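Long-range contact in creatinine amidohydrolase (Nostoc punctiforme PCC 73102, PDB 3NO4), which probably hydrolyses non-peptide carbon-nitrogen bonds in linear amides as a metal-dependent member of the creatininase superfamily: residues L178-P189 / M233-H244. Residues are numbered along the deposited sequence; the frame is centred on the assembly and turned at random.
Sequences LYGDQEGSHATP and MGSNPGLATPEH
A classic beta bulge, with Ser185 and His186 both opposite selenomethionine Met233, begins this loop-against-loop contact beside the metal site of a creatininase-family enzyme, the His186 side chain lying about 4 Å from the nickel ion. Ser185 N gives Met233 O a nearly straight bond of 2.8 Å, and Met233 N returns one to His186 O at 3.2 Å. Gly184 passes so near Met233 O and Gly234 that a side chain there would clash. Ser235 OG, placed between its own backbone N and carbonyl carbon (chi1 65°), lies 2.8 Å from His186 O and 2.6 Å from Ala187 O, close enough to both that either could accept its one proton. Farther along, Gln182 and Asn236 run side by side and are joined twice: Asn236 N reaches Gln182 O, and Asn236 ND2 meets Gln182 OE1 at 2.8 Å, close to the Asn236 amide plane, the two amides turned 36° apart. At the far end Tyr179 OH and His244 ND1 hydrogen-bond at 2.8 Å, near the imidazole plane, while Leu178 CD1 sits 3.6 Å from the centroid of that ring, over one face. An alanine at His244 is likely to leave Tyr179 OH without this partner and Leu178 CD1 without its aromatic platform. Pro189 CB covers one face of the Tyr179 ring, opposite Leu178 CB. The paired loops thus link the end of helix 169-179 and the start of helix 189-198, whose Glu191 binds nickel, to the start of helix 242-265.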
loop_
_atom_site.group_PDB
_atom_site.type_symbol
_atom_site.label_atom_id
_atom_site.label_comp_id
_atom_site.label_asym_id
_atom_site.label_seq_id
_atom_site.Cartn_x
_atom_site.Cartn_y
_atom_site.Cartn_z
ATOM N N LEU A 178 30.897 12.453 -32.057
ATOM C CA LEU A 178 30.560 13.880 -32.094
ATOM C C LEU A 178 31.013 14.639 -30.852
ATOM O O LEU A 178 31.518 15.726 -30.977
ATOM C CB LEU A 178 29.052 14.079 -32.303
ATOM C CG LEU A 178 28.469 13.572 -33.629
ATOM C CD1 LEU A 178 26.950 13.840 -33.591
ATOM C CD2 LEU A 178 29.181 14.216 -34.884
ATOM N N TYR A 179 30.822 14.075 -29.662
ATOM C CA TYR A 179 30.976 14.821 -28.390
ATOM C C TYR A 179 32.091 14.336 -27.449
ATOM O O TYR A 179 32.437 15.039 -26.486
ATOM C CB TYR A 179 29.657 14.806 -27.644
ATOM C CG TYR A 179 28.471 15.180 -28.504
ATOM C CD1 TYR A 179 28.449 16.377 -29.205
ATOM C CD2 TYR A 179 27.361 14.337 -28.610
ATOM C CE1 TYR A 179 27.345 16.729 -30.002
ATOM C CE2 TYR A 179 26.276 14.677 -29.391
ATOM C CZ TYR A 179 26.270 15.866 -30.079
ATOM O OH TYR A 179 25.200 16.175 -30.838
ATOM N N GLY A 180 32.617 13.133 -27.697
ATOM C CA GLY A 180 33.744 12.587 -26.940
ATOM C C GLY A 180 33.384 12.450 -25.484
ATOM O O GLY A 180 32.273 12.026 -25.165
ATOM N N ASP A 181 34.293 12.926 -24.628
ATOM C CA ASP A 181 34.085 12.880 -23.181
ATOM C C ASP A 181 33.238 14.055 -22.640
ATOM O O ASP A 181 33.020 14.136 -21.444
ATOM C CB ASP A 181 35.432 12.715 -22.457
ATOM C CG ASP A 181 36.041 11.335 -22.696
ATOM O OD1 ASP A 181 35.356 10.316 -22.411
ATOM O OD2 ASP A 181 37.189 11.273 -23.184
ATOM N N GLN A 182 32.729 14.925 -23.525
ATOM C CA GLN A 182 31.728 15.950 -23.169
ATOM C C GLN A 182 30.267 15.494 -23.368
ATOM O O GLN A 182 29.354 16.294 -23.206
ATOM C CB GLN A 182 31.985 17.250 -23.941
ATOM C CG GLN A 182 33.270 17.972 -23.557
ATOM C CD GLN A 182 33.390 19.298 -24.280
ATOM O OE1 GLN A 182 32.801 20.301 -23.897
ATOM N NE2 GLN A 182 34.101 19.289 -25.352
ATOM N N GLU A 183 30.029 14.221 -23.684
ATOM C CA GLU A 183 28.661 13.692 -23.730
ATOM C C GLU A 183 28.053 13.681 -22.336
ATOM O O GLU A 183 26.886 14.055 -22.168
ATOM C CB GLU A 183 28.620 12.289 -24.371
ATOM C CG GLU A 183 27.309 11.464 -24.241
ATOM C CD GLU A 183 26.114 11.981 -25.046
ATOM O OE1 GLU A 183 26.232 13.016 -25.780
ATOM O OE2 GLU A 183 25.039 11.329 -24.919
ATOM N N GLY A 184 28.830 13.227 -21.347
ATOM C CA GLY A 184 28.348 13.116 -19.959
ATOM C C GLY A 184 27.216 12.128 -19.743
ATOM O O GLY A 184 27.006 11.232 -20.577
ATOM N N SER A 185 26.502 12.286 -18.616
ATOM C CA SER A 185 25.507 11.338 -18.131
ATOM C C SER A 185 24.088 11.898 -18.041
ATOM O O SER A 185 23.174 11.121 -17.968
ATOM C CB SER A 185 25.827 10.865 -16.689
ATOM O OG SER A 185 27.102 10.360 -16.575
ATOM N N HIS A 186 23.939 13.220 -17.917
ATOM C CA HIS A 186 22.643 13.870 -17.820
ATOM C C HIS A 186 22.696 15.266 -18.463
ATOM O O HIS A 186 23.683 15.982 -18.329
ATOM C CB HIS A 186 22.168 13.927 -16.344
ATOM C CG HIS A 186 20.823 14.562 -16.200
ATOM N ND1 HIS A 186 19.655 13.890 -16.463
ATOM C CD2 HIS A 186 20.471 15.841 -15.938
ATOM C CE1 HIS A 186 18.635 14.722 -16.308
ATOM N NE2 HIS A 186 19.100 15.909 -15.975
ATOM N N ALA A 187 21.622 15.616 -19.172
ATOM C CA ALA A 187 21.544 16.801 -20.021
ATOM C C ALA A 187 22.646 16.665 -21.073
ATOM O O ALA A 187 23.481 17.537 -21.208
ATOM C CB ALA A 187 21.664 18.107 -19.192
ATOM N N THR A 188 22.653 15.519 -21.752
ATOM C CA THR A 188 23.718 15.158 -22.668
ATOM C C THR A 188 23.503 15.894 -24.003
ATOM O O THR A 188 22.362 16.146 -24.379
ATOM C CB THR A 188 23.792 13.637 -22.967
ATOM O OG1 THR A 188 22.640 13.222 -23.714
ATOM C CG2 THR A 188 23.956 12.804 -21.705
ATOM N N PRO A 189 24.584 16.250 -24.709
ATOM C CA PRO A 189 24.379 16.818 -26.054
ATOM C C PRO A 189 23.588 15.917 -27.002
ATOM O O PRO A 189 22.810 16.448 -27.797
ATOM C CB PRO A 189 25.801 17.117 -26.553
ATOM C CG PRO A 189 26.726 16.479 -25.592
ATOM C CD PRO A 189 25.995 16.327 -24.312
HETATM N N MSE A 233 25.198 16.584 -15.521
HETATM C CA MSE A 233 26.260 15.660 -15.111
HETATM C C MSE A 233 27.221 15.442 -16.290
HETATM O O MSE A 233 26.921 14.711 -17.217
HETATM C CB MSE A 233 25.666 14.330 -14.671
HETATM C CG MSE A 233 24.699 14.405 -13.462
HETATM SE SE MSE A 233 23.822 12.674 -13.232
HETATM C CE MSE A 233 25.393 11.763 -12.485
ATOM N N GLY A 234 28.358 16.125 -16.242
ATOM C CA GLY A 234 29.498 15.854 -17.106
ATOM C C GLY A 234 29.394 16.325 -18.545
ATOM O O GLY A 234 30.314 16.055 -19.357
ATOM N N SER A 235 28.335 17.074 -18.852
ATOM C CA SER A 235 27.856 17.208 -20.205
ATOM C C SER A 235 28.048 18.624 -20.715
ATOM O O SER A 235 28.003 19.587 -19.916
ATOM C CB SER A 235 26.386 16.795 -20.291
ATOM O OG SER A 235 25.548 17.645 -19.559
ATOM N N ASN A 236 28.289 18.727 -22.018
ATOM C CA ASN A 236 28.257 19.986 -22.730
ATOM C C ASN A 236 27.136 19.944 -23.760
ATOM O O ASN A 236 27.390 19.755 -24.967
ATOM C CB ASN A 236 29.607 20.321 -23.370
ATOM C CG ASN A 236 29.646 21.727 -23.944
ATOM O OD1 ASN A 236 28.651 22.449 -23.909
ATOM N ND2 ASN A 236 30.790 22.111 -24.494
ATOM N N PRO A 237 25.889 20.186 -23.306
ATOM C CA PRO A 237 24.770 20.208 -24.269
ATOM C C PRO A 237 24.806 21.320 -25.303
ATOM O O PRO A 237 24.092 21.232 -26.290
ATOM C CB PRO A 237 23.518 20.305 -23.370
ATOM C CG PRO A 237 24.013 20.969 -22.140
ATOM C CD PRO A 237 25.413 20.445 -21.933
ATOM N N GLY A 238 25.651 22.333 -25.105
ATOM C CA GLY A 238 25.901 23.338 -26.112
ATOM C C GLY A 238 26.522 22.818 -27.410
ATOM O O GLY A 238 26.498 23.536 -28.408
ATOM N N LEU A 239 27.094 21.598 -27.407
ATOM C CA LEU A 239 27.559 20.991 -28.669
ATOM C C LEU A 239 26.397 20.473 -29.540
ATOM O O LEU A 239 26.627 20.194 -30.723
ATOM C CB LEU A 239 28.598 19.896 -28.410
ATOM C CG LEU A 239 29.862 20.338 -27.655
ATOM C CD1 LEU A 239 30.664 19.077 -27.254
ATOM C CD2 LEU A 239 30.731 21.336 -28.455
ATOM N N ALA A 240 25.175 20.353 -28.987
ATOM C CA ALA A 240 24.043 19.818 -29.747
ATOM C C ALA A 240 23.667 20.700 -30.947
ATOM O O ALA A 240 23.778 21.923 -30.892
ATOM C CB ALA A 240 22.823 19.609 -28.860
ATOM N N THR A 241 23.275 20.053 -32.043
ATOM C CA THR A 241 22.597 20.727 -33.163
ATOM C C THR A 241 21.344 19.911 -33.570
ATOM O O THR A 241 21.315 18.688 -33.376
ATOM C CB THR A 241 23.516 20.946 -34.384
ATOM O OG1 THR A 241 23.691 19.699 -35.079
ATOM C CG2 THR A 241 24.858 21.535 -33.966
ATOM N N PRO A 242 20.334 20.569 -34.179
ATOM C CA PRO A 242 19.187 19.762 -34.696
ATOM C C PRO A 242 19.584 18.768 -35.817
ATOM O O PRO A 242 18.936 17.738 -35.962
ATOM C CB PRO A 242 18.197 20.828 -35.195
ATOM C CG PRO A 242 19.075 22.061 -35.504
ATOM C CD PRO A 242 20.167 22.016 -34.460
ATOM N N GLU A 243 20.668 19.050 -36.535
ATOM C CA GLU A 243 21.195 18.158 -37.595
ATOM C C GLU A 243 21.704 16.860 -36.962
ATOM O O GLU A 243 21.309 15.792 -37.393
ATOM C CB GLU A 243 22.313 18.817 -38.403
ATOM C CG GLU A 243 21.854 19.976 -39.332
ATOM C CD GLU A 243 21.365 21.236 -38.588
ATOM O OE1 GLU A 243 21.868 21.536 -37.477
ATOM O OE2 GLU A 243 20.444 21.908 -39.103
ATOM N N HIS A 244 22.517 16.962 -35.903
ATOM C CA HIS A 244 22.902 15.780 -35.084
ATOM C C HIS A 244 21.672 15.058 -34.542
ATOM O O HIS A 244 21.636 13.840 -34.522
ATOM C CB HIS A 244 23.787 16.150 -33.881
ATOM C CG HIS A 244 25.089 16.764 -34.244
ATOM N ND1 HIS A 244 25.892 17.392 -33.313
ATOM C CD2 HIS A 244 25.721 16.878 -35.439
ATOM C CE1 HIS A 244 26.979 17.842 -33.922
ATOM N NE2 HIS A 244 26.898 17.546 -35.208
HETATM O O HOH W 1 31.861 13.776 -19.062
HETATM O O HOH W 2 28.841 12.315 -15.977
#